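Local coordinates for protein endoglucanase (Ruminococcus champanellensis, PDB 6WQV) that probably hydrolyses internal beta-1,4 linkages of cellulose and other plant polysaccharides as a broad-specificity endoglucanase of glycoside hydrolase family 5, at residues T32-T37 / I118-D123; T73-V78 / G161-R166. All blocks are in the same frame, centred on the assembly; numbering follows the deposited sequence.

Interaction 1: T32-T37 / I118-D123. With GLC (alpha-D-glucopyranose), chain E; BGC (beta-D-glucopyranose), chain B.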
loop_
_atom_site.group_PDB
_atom_site.type_symbol
_atom_site.label_atom_id
_atom_site.label_comp_id
_atom_site.label_asym_id
_atom_site.label_seq_id
_atom_site.Cartn_x
_atom_site.Cartn_y
_atom_site.Cartn_z
ATOM N N THR A 32 -11.740 2.437 -0.702
ATOM C CA THR A 32 -12.331 3.478 0.127
ATOM C C THR A 32 -11.817 4.822 -0.358
ATOM O O THR A 32 -12.348 5.365 -1.337
ATOM C CB THR A 32 -12.065 3.132 1.599
ATOM O OG1 THR A 32 -12.555 1.805 1.871
ATOM C CG2 THR A 32 -12.745 4.085 2.539
ATOM N N LEU A 33 -10.816 5.424 0.299
ATOM C CA LEU A 33 -10.283 6.704 -0.182
ATOM C C LEU A 33 -9.520 6.550 -1.491
ATOM O O LEU A 33 -9.207 7.565 -2.132
ATOM C CB LEU A 33 -9.411 7.352 0.889
ATOM C CG LEU A 33 -10.103 7.578 2.244
ATOM C CD1 LEU A 33 -9.132 8.259 3.219
ATOM C CD2 LEU A 33 -11.404 8.362 2.095
ATOM N N ASP A 34 -9.240 5.305 -1.901
ATOM C CA ASP A 34 -8.633 4.982 -3.187
ATOM C C ASP A 34 -9.645 4.866 -4.326
ATOM O O ASP A 34 -9.230 4.779 -5.488
ATOM C CB ASP A 34 -7.814 3.679 -3.098
ATOM C CG ASP A 34 -8.534 2.538 -2.350
ATOM O OD1 ASP A 34 -9.089 2.780 -1.255
ATOM O OD2 ASP A 34 -8.499 1.393 -2.851
ATOM N N ALA A 35 -10.947 4.863 -4.044
ATOM C CA ALA A 35 -11.930 4.737 -5.107
ATOM C C ALA A 35 -11.864 5.936 -6.041
ATOM O O ALA A 35 -11.763 7.087 -5.601
ATOM C CB ALA A 35 -13.331 4.610 -4.508
ATOM N N THR A 36 -11.912 5.665 -7.343
ATOM C CA THR A 36 -11.923 6.702 -8.363
ATOM C C THR A 36 -13.265 6.729 -9.083
ATOM O O THR A 36 -13.981 5.725 -9.147
ATOM C CB THR A 36 -10.802 6.497 -9.393
ATOM O OG1 THR A 36 -10.935 5.210 -10.014
ATOM C CG2 THR A 36 -9.430 6.604 -8.744
ATOM N N THR A 37 -13.598 7.906 -9.630
ATOM C CA THR A 37 -14.819 8.137 -10.398
ATOM C C THR A 37 -14.492 8.863 -11.697
ATOM O O THR A 37 -15.386 9.426 -12.338
ATOM C CB THR A 37 -15.818 8.965 -9.592
ATOM O OG1 THR A 37 -15.262 10.261 -9.328
ATOM C CG2 THR A 37 -16.110 8.289 -8.264
ATOM N N ILE A 118 -0.167 7.703 -2.318
ATOM C CA ILE A 118 -0.983 8.011 -3.489
ATOM C C ILE A 118 -1.228 6.686 -4.207
ATOM O O ILE A 118 -0.334 5.830 -4.263
ATOM C CB ILE A 118 -0.369 9.082 -4.415
ATOM C CG1 ILE A 118 0.817 8.566 -5.232
ATOM C CG2 ILE A 118 0.077 10.308 -3.618
ATOM C CD1 ILE A 118 1.440 9.638 -6.136
ATOM N N HIS A 119 -2.453 6.486 -4.712
ATOM C CA HIS A 119 -2.878 5.147 -5.095
ATOM C C HIS A 119 -3.193 5.087 -6.582
ATOM O O HIS A 119 -2.278 4.894 -7.396
ATOM C CB HIS A 119 -3.987 4.639 -4.161
ATOM C CG HIS A 119 -4.095 3.147 -4.112
ATOM N ND1 HIS A 119 -3.278 2.369 -3.313
ATOM C CD2 HIS A 119 -4.914 2.288 -4.761
ATOM C CE1 HIS A 119 -3.599 1.099 -3.471
ATOM N NE2 HIS A 119 -4.591 1.024 -4.343
ATOM N N HIS A 120 -4.457 5.183 -6.988
ATOM C CA HIS A 120 -4.812 5.004 -8.397
ATOM C C HIS A 120 -4.627 6.315 -9.168
ATOM O O HIS A 120 -5.582 6.976 -9.585
ATOM C CB HIS A 120 -6.240 4.499 -8.540
ATOM C CG HIS A 120 -6.472 3.122 -8.004
ATOM N ND1 HIS A 120 -5.644 2.058 -8.286
ATOM C CD2 HIS A 120 -7.474 2.626 -7.235
ATOM C CE1 HIS A 120 -6.110 0.969 -7.703
ATOM N NE2 HIS A 120 -7.223 1.286 -7.059
ATOM N N GLU A 121 -3.357 6.660 -9.392
ATOM C CA GLU A 121 -2.963 7.880 -10.083
ATOM C C GLU A 121 -2.523 7.617 -11.516
ATOM O O GLU A 121 -2.020 8.527 -12.178
ATOM C CB GLU A 121 -1.810 8.549 -9.333
ATOM C CG GLU A 121 -2.117 8.875 -7.876
ATOM C CD GLU A 121 -3.268 9.860 -7.698
ATOM O OE1 GLU A 121 -3.307 10.936 -8.322
ATOM O OE2 GLU A 121 -4.161 9.556 -6.884
ATOM N N ASN A 122 -2.700 6.397 -12.016
ATOM C CA ASN A 122 -2.068 6.001 -13.268
ATOM C C ASN A 122 -2.573 6.766 -14.488
ATOM O O ASN A 122 -1.925 6.690 -15.539
ATOM C CB ASN A 122 -2.256 4.495 -13.455
ATOM C CG ASN A 122 -2.009 3.713 -12.172
ATOM O OD1 ASN A 122 -2.945 3.225 -11.537
ATOM N ND2 ASN A 122 -0.746 3.594 -11.783
ATOM N N ASP A 123 -3.680 7.509 -14.391
ATOM C CA ASP A 123 -4.114 8.285 -15.550
ATOM C C ASP A 123 -3.081 9.347 -15.893
ATOM O O ASP A 123 -2.922 9.699 -17.065
ATOM C CB ASP A 123 -5.477 8.940 -15.338
ATOM C CG ASP A 123 -6.632 7.988 -15.592
ATOM O OD1 ASP A 123 -6.379 6.814 -15.937
ATOM O OD2 ASP A 123 -7.799 8.415 -15.441
HETATM C C1 GLC E . -3.143 -3.924 -6.303
HETATM C C2 GLC E . -3.883 -2.638 -5.990
HETATM C C3 GLC E . -5.202 -2.696 -5.348
HETATM C C4 GLC E . -6.057 -3.768 -5.982
HETATM C C5 GLC E . -5.337 -5.079 -5.765
HETATM C C6 GLC E . -6.141 -6.313 -6.138
HETATM O O1 GLC E . -2.276 -4.389 -5.354
HETATM O O2 GLC E . -2.951 -1.781 -5.262
HETATM O O3 GLC E . -5.831 -1.373 -5.536
HETATM O O4 GLC E . -7.354 -3.750 -5.379
HETATM O O5 GLC E . -4.099 -5.081 -6.583
HETATM O O6 GLC E . -6.427 -6.340 -7.469
HETATM C C2 BGC B . -9.651 -4.219 -5.692
HETATM C C3 BGC B . -10.751 -4.229 -6.704
HETATM C C4 BGC B . -10.828 -2.940 -7.482
HETATM C C5 BGC B . -9.497 -2.601 -8.117
HETATM C C6 BGC B . -9.422 -1.262 -8.779
HETATM C C1 BGC B . -8.309 -3.884 -6.329
HETATM O O2 BGC B . -9.559 -5.504 -5.030
HETATM O O3 BGC B . -12.025 -4.466 -6.007
HETATM O O4 BGC B . -11.776 -3.087 -8.604
HETATM O O5 BGC B . -8.439 -2.595 -7.068
HETATM O O6 BGC B . -8.193 -1.151 -9.505
HETATM O O HOH W 1 -8.420 -0.220 -4.999
#
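Asp34 lies alongside His119, its CB 3.6 Å from His119 CD2 and its carboxylate turned 78° from the imidazole plane. The same residue meets His120 through its backbone: Asp34 O stands at the edge of the His120 ring, near the ring plane and 3.3 Å from CD2. Farther along, the Thr36 methyl CG2 packs on His120 CB at 3.8 Å. No direct hydrogen bond spans the two segments, but a water links them, 2.7 Å from Asp34 OD2 and 2.8 Å from His120 NE2. That water also reaches O3 of the GLC residue at 2.9 Å.

His119 grips the same hydroxyl directly, NE2 to GLC O3 being 3.0 Å in an almost straight bond of 171°. With CG anti to the backbone N (chi1 -157°), its ring extends to the sugar. Residues 32-37 follow strand 26-29 and residues 118-123 follow strand 113-117, so the contact joins two loops at the C-terminal mouth of the TIM barrel, where the glycan binds.

Behind this first shell, Asn117 ND2 bonds His119 ND1, and with GLC O3 on NE2 the ring is held at both nitrogens. Thr32 N donates to Asp34 OD1 (2.7 Å) from above the carboxylate plane, inside a type I turn from Thr32 to Ala35, while Asn31 N bonds OD2. Ser79 OG, hydrogen-bonded to both Asp34 O and His120 N, ties the two backbones together.

Interaction 2: T73-V78 / G161-R166. Unlike the reference sequence in segment 161-166: Gln164 (reference Glu). With GLC (alpha-D-glucopyranose), chain E.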
loop_
_atom_site.group_PDB
_atom_site.type_symbol
_atom_site.label_atom_id
_atom_site.label_comp_id
_atom_site.label_asym_id
_atom_site.label_seq_id
_atom_site.Cartn_x
_atom_site.Cartn_y
_atom_site.Cartn_z
ATOM N N THR A 73 -1.272 -1.958 12.461
ATOM C CA THR A 73 -0.882 -1.077 11.365
ATOM C C THR A 73 -2.030 -1.032 10.371
ATOM O O THR A 73 -2.626 -2.069 10.061
ATOM C CB THR A 73 0.373 -1.642 10.683
ATOM O OG1 THR A 73 1.468 -1.634 11.601
ATOM C CG2 THR A 73 0.766 -0.841 9.460
ATOM N N VAL A 74 -2.346 0.165 9.889
ATOM C CA VAL A 74 -3.350 0.352 8.847
ATOM C C VAL A 74 -2.717 1.121 7.696
ATOM O O VAL A 74 -2.158 2.208 7.893
ATOM C CB VAL A 74 -4.605 1.078 9.355
ATOM C CG1 VAL A 74 -5.554 1.385 8.204
ATOM C CG2 VAL A 74 -5.291 0.238 10.417
ATOM N N ARG A 75 -2.776 0.537 6.503
ATOM C CA ARG A 75 -2.427 1.248 5.282
ATOM C C ARG A 75 -3.690 1.913 4.756
ATOM O O ARG A 75 -4.738 1.262 4.624
ATOM C CB ARG A 75 -1.843 0.294 4.247
ATOM C CG ARG A 75 -1.465 0.964 2.909
ATOM C CD ARG A 75 -0.489 0.076 2.210
ATOM N NE ARG A 75 0.012 0.447 0.884
ATOM C CZ ARG A 75 -0.551 0.089 -0.263
ATOM N NH1 ARG A 75 -1.687 -0.587 -0.290
ATOM N NH2 ARG A 75 0.049 0.421 -1.403
ATOM N N VAL A 76 -3.601 3.220 4.526
ATOM C CA VAL A 76 -4.708 4.041 4.042
ATOM C C VAL A 76 -4.410 4.420 2.595
ATOM O O VAL A 76 -3.781 5.467 2.345
ATOM C CB VAL A 76 -4.922 5.275 4.928
ATOM C CG1 VAL A 76 -6.071 6.125 4.412
ATOM C CG2 VAL A 76 -5.191 4.857 6.363
ATOM N N PRO A 77 -4.819 3.608 1.625
ATOM C CA PRO A 77 -4.613 3.985 0.217
ATOM C C PRO A 77 -5.515 5.153 -0.138
ATOM O O PRO A 77 -6.710 5.150 0.173
ATOM C CB PRO A 77 -4.998 2.721 -0.554
ATOM C CG PRO A 77 -5.991 2.023 0.330
ATOM C CD PRO A 77 -5.557 2.336 1.750
ATOM N N VAL A 78 -4.948 6.161 -0.788
ATOM C CA VAL A 78 -5.692 7.354 -1.153
ATOM C C VAL A 78 -5.448 7.670 -2.613
ATOM O O VAL A 78 -4.295 7.831 -3.037
ATOM C CB VAL A 78 -5.312 8.568 -0.292
ATOM C CG1 VAL A 78 -6.108 9.794 -0.738
ATOM C CG2 VAL A 78 -5.513 8.281 1.182
ATOM N N GLY A 161 5.297 6.675 -1.522
ATOM C CA GLY A 161 5.276 7.683 -2.579
ATOM C C GLY A 161 4.389 7.368 -3.771
ATOM O O GLY A 161 3.881 8.287 -4.423
ATOM N N MET A 162 4.223 6.084 -4.093
ATOM C CA MET A 162 3.405 5.634 -5.208
ATOM C C MET A 162 2.913 4.237 -4.862
ATOM O O MET A 162 3.415 3.599 -3.932
ATOM C CB MET A 162 4.201 5.543 -6.514
ATOM C CG MET A 162 4.751 6.855 -7.015
ATOM S SD MET A 162 5.671 6.637 -8.535
ATOM C CE MET A 162 7.202 5.959 -7.918
ATOM N N ASN A 163 1.951 3.745 -5.638
ATOM C CA ASN A 163 1.389 2.421 -5.397
ATOM C C ASN A 163 1.940 1.375 -6.356
ATOM O O ASN A 163 2.804 0.580 -5.974
ATOM C CB ASN A 163 -0.134 2.474 -5.472
ATOM C CG ASN A 163 -0.780 1.132 -5.219
ATOM O OD1 ASN A 163 -0.420 0.436 -4.272
ATOM N ND2 ASN A 163 -1.722 0.759 -6.079
ATOM N N GLN A 164 1.434 1.357 -7.586
ATOM C CA GLN A 164 1.824 0.370 -8.595
ATOM C C GLN A 164 2.112 1.062 -9.919
ATOM O O GLN A 164 1.430 0.827 -10.919
ATOM C CB GLN A 164 0.731 -0.680 -8.774
ATOM C CG GLN A 164 0.652 -1.668 -7.659
ATOM C CD GLN A 164 -0.233 -2.837 -8.001
ATOM O OE1 GLN A 164 -1.372 -2.664 -8.438
ATOM N NE2 GLN A 164 0.297 -4.047 -7.838
ATOM N N PRO A 165 3.124 1.930 -9.958
ATOM C CA PRO A 165 3.451 2.608 -11.221
ATOM C C PRO A 165 3.783 1.594 -12.306
ATOM O O PRO A 165 4.531 0.639 -12.080
ATOM C CB PRO A 165 4.665 3.466 -10.851
ATOM C CG PRO A 165 5.305 2.728 -9.703
ATOM C CD PRO A 165 4.128 2.178 -8.914
ATOM N N ARG A 166 3.214 1.797 -13.491
ATOM C CA ARG A 166 3.293 0.771 -14.521
ATOM C C ARG A 166 2.841 1.346 -15.857
ATOM O O ARG A 166 2.352 2.475 -15.939
ATOM C CB ARG A 166 2.424 -0.427 -14.137
ATOM C CG ARG A 166 0.933 -0.115 -14.183
ATOM C CD ARG A 166 0.120 -1.194 -13.510
ATOM N NE ARG A 166 -1.318 -0.944 -13.576
ATOM C CZ ARG A 166 -1.995 -0.232 -12.681
ATOM N NH1 ARG A 166 -1.372 0.318 -11.654
ATOM N NH2 ARG A 166 -3.308 -0.073 -12.818
HETATM C C1 GLC E . -3.143 -3.924 -6.303
HETATM C C2 GLC E . -3.883 -2.638 -5.990
HETATM C C3 GLC E . -5.202 -2.696 -5.348
HETATM C C4 GLC E . -6.057 -3.768 -5.982
HETATM C C5 GLC E . -5.337 -5.079 -5.765
HETATM C C6 GLC E . -6.141 -6.313 -6.138
HETATM O O1 GLC E . -2.276 -4.389 -5.354
HETATM O O2 GLC E . -2.951 -1.781 -5.262
HETATM O O3 GLC E . -5.831 -1.373 -5.536
HETATM O O4 GLC E . -7.354 -3.750 -5.379
HETATM O O5 GLC E . -4.099 -5.081 -6.583
HETATM O O6 GLC E . -6.427 -6.340 -7.469
#
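Arg75 and Asn163 touch only through the ends of their side chains, their CA atoms being 11.4 Å apart. Arg75 belongs to the extended strand 73-76 of the barrel wall, whereas residues 161-166 form an irregular loop after strand 157-160. The gap is closed by the arginine chain, which sets out with CG anti to the backbone N (chi1 179°) and stays extended to NE. It crosses the shorter Asn163 side chain at about a right angle. Arg75 NH2 donates to Asn163 OD1 at 2.9 Å with an N-H...O angle of 147°; the acceptor lies in the guanidinium plane, while the donor is tilted out of the amide's carbonyl plane. Glu160 holds NE in a salt bridge, and NH1 bonds Asn28 and Gln288.

From the other end of the amide, Asn163 ND2 donates 2.9 Å to O2 of the GLC residue, at 165°. Gln164 OE1 comes within 3.0 Å of GLC C1, a close approach to the anomeric carbon and not a hydrogen bond. Gln164 stands where the reference sequence has Glu, at the position of the GH5 Asn-Glu-Pro motif, whose glutamate serves as acid/base in the family and so probably here.

Because arginine can only donate, its bond identifies OD1 as the acceptor and leaves ND2 facing GLC O2; the guanidinium, though partly neutralised by Glu160, may polarise the amide and make ND2 a somewhat better donor.

Overall arrangement
Within one eight-stranded parallel TIM barrel, interaction 1 lies among the loops at the C-terminal end, while interaction 2 reaches into the interior from strand 73-76 to the loop after strand 157-160; their centres are 9 Å apart. Interaction 2 is the deeper, about 3 Å from the centre of the chain, against about 12 Å for interaction 1. Their segments alternate along the sequence, following or lying on the first four strands in barrel order, so each interaction skips one strand. They interlock directly: His119 CE1 lies 3.2 Å from Asn163 ND2. Both hydrogen-bond the GLC residue, one at O3 and the other at O2, and together they supply four of the fourteen pocket residues, His119, His120, Asn163 and Gln164.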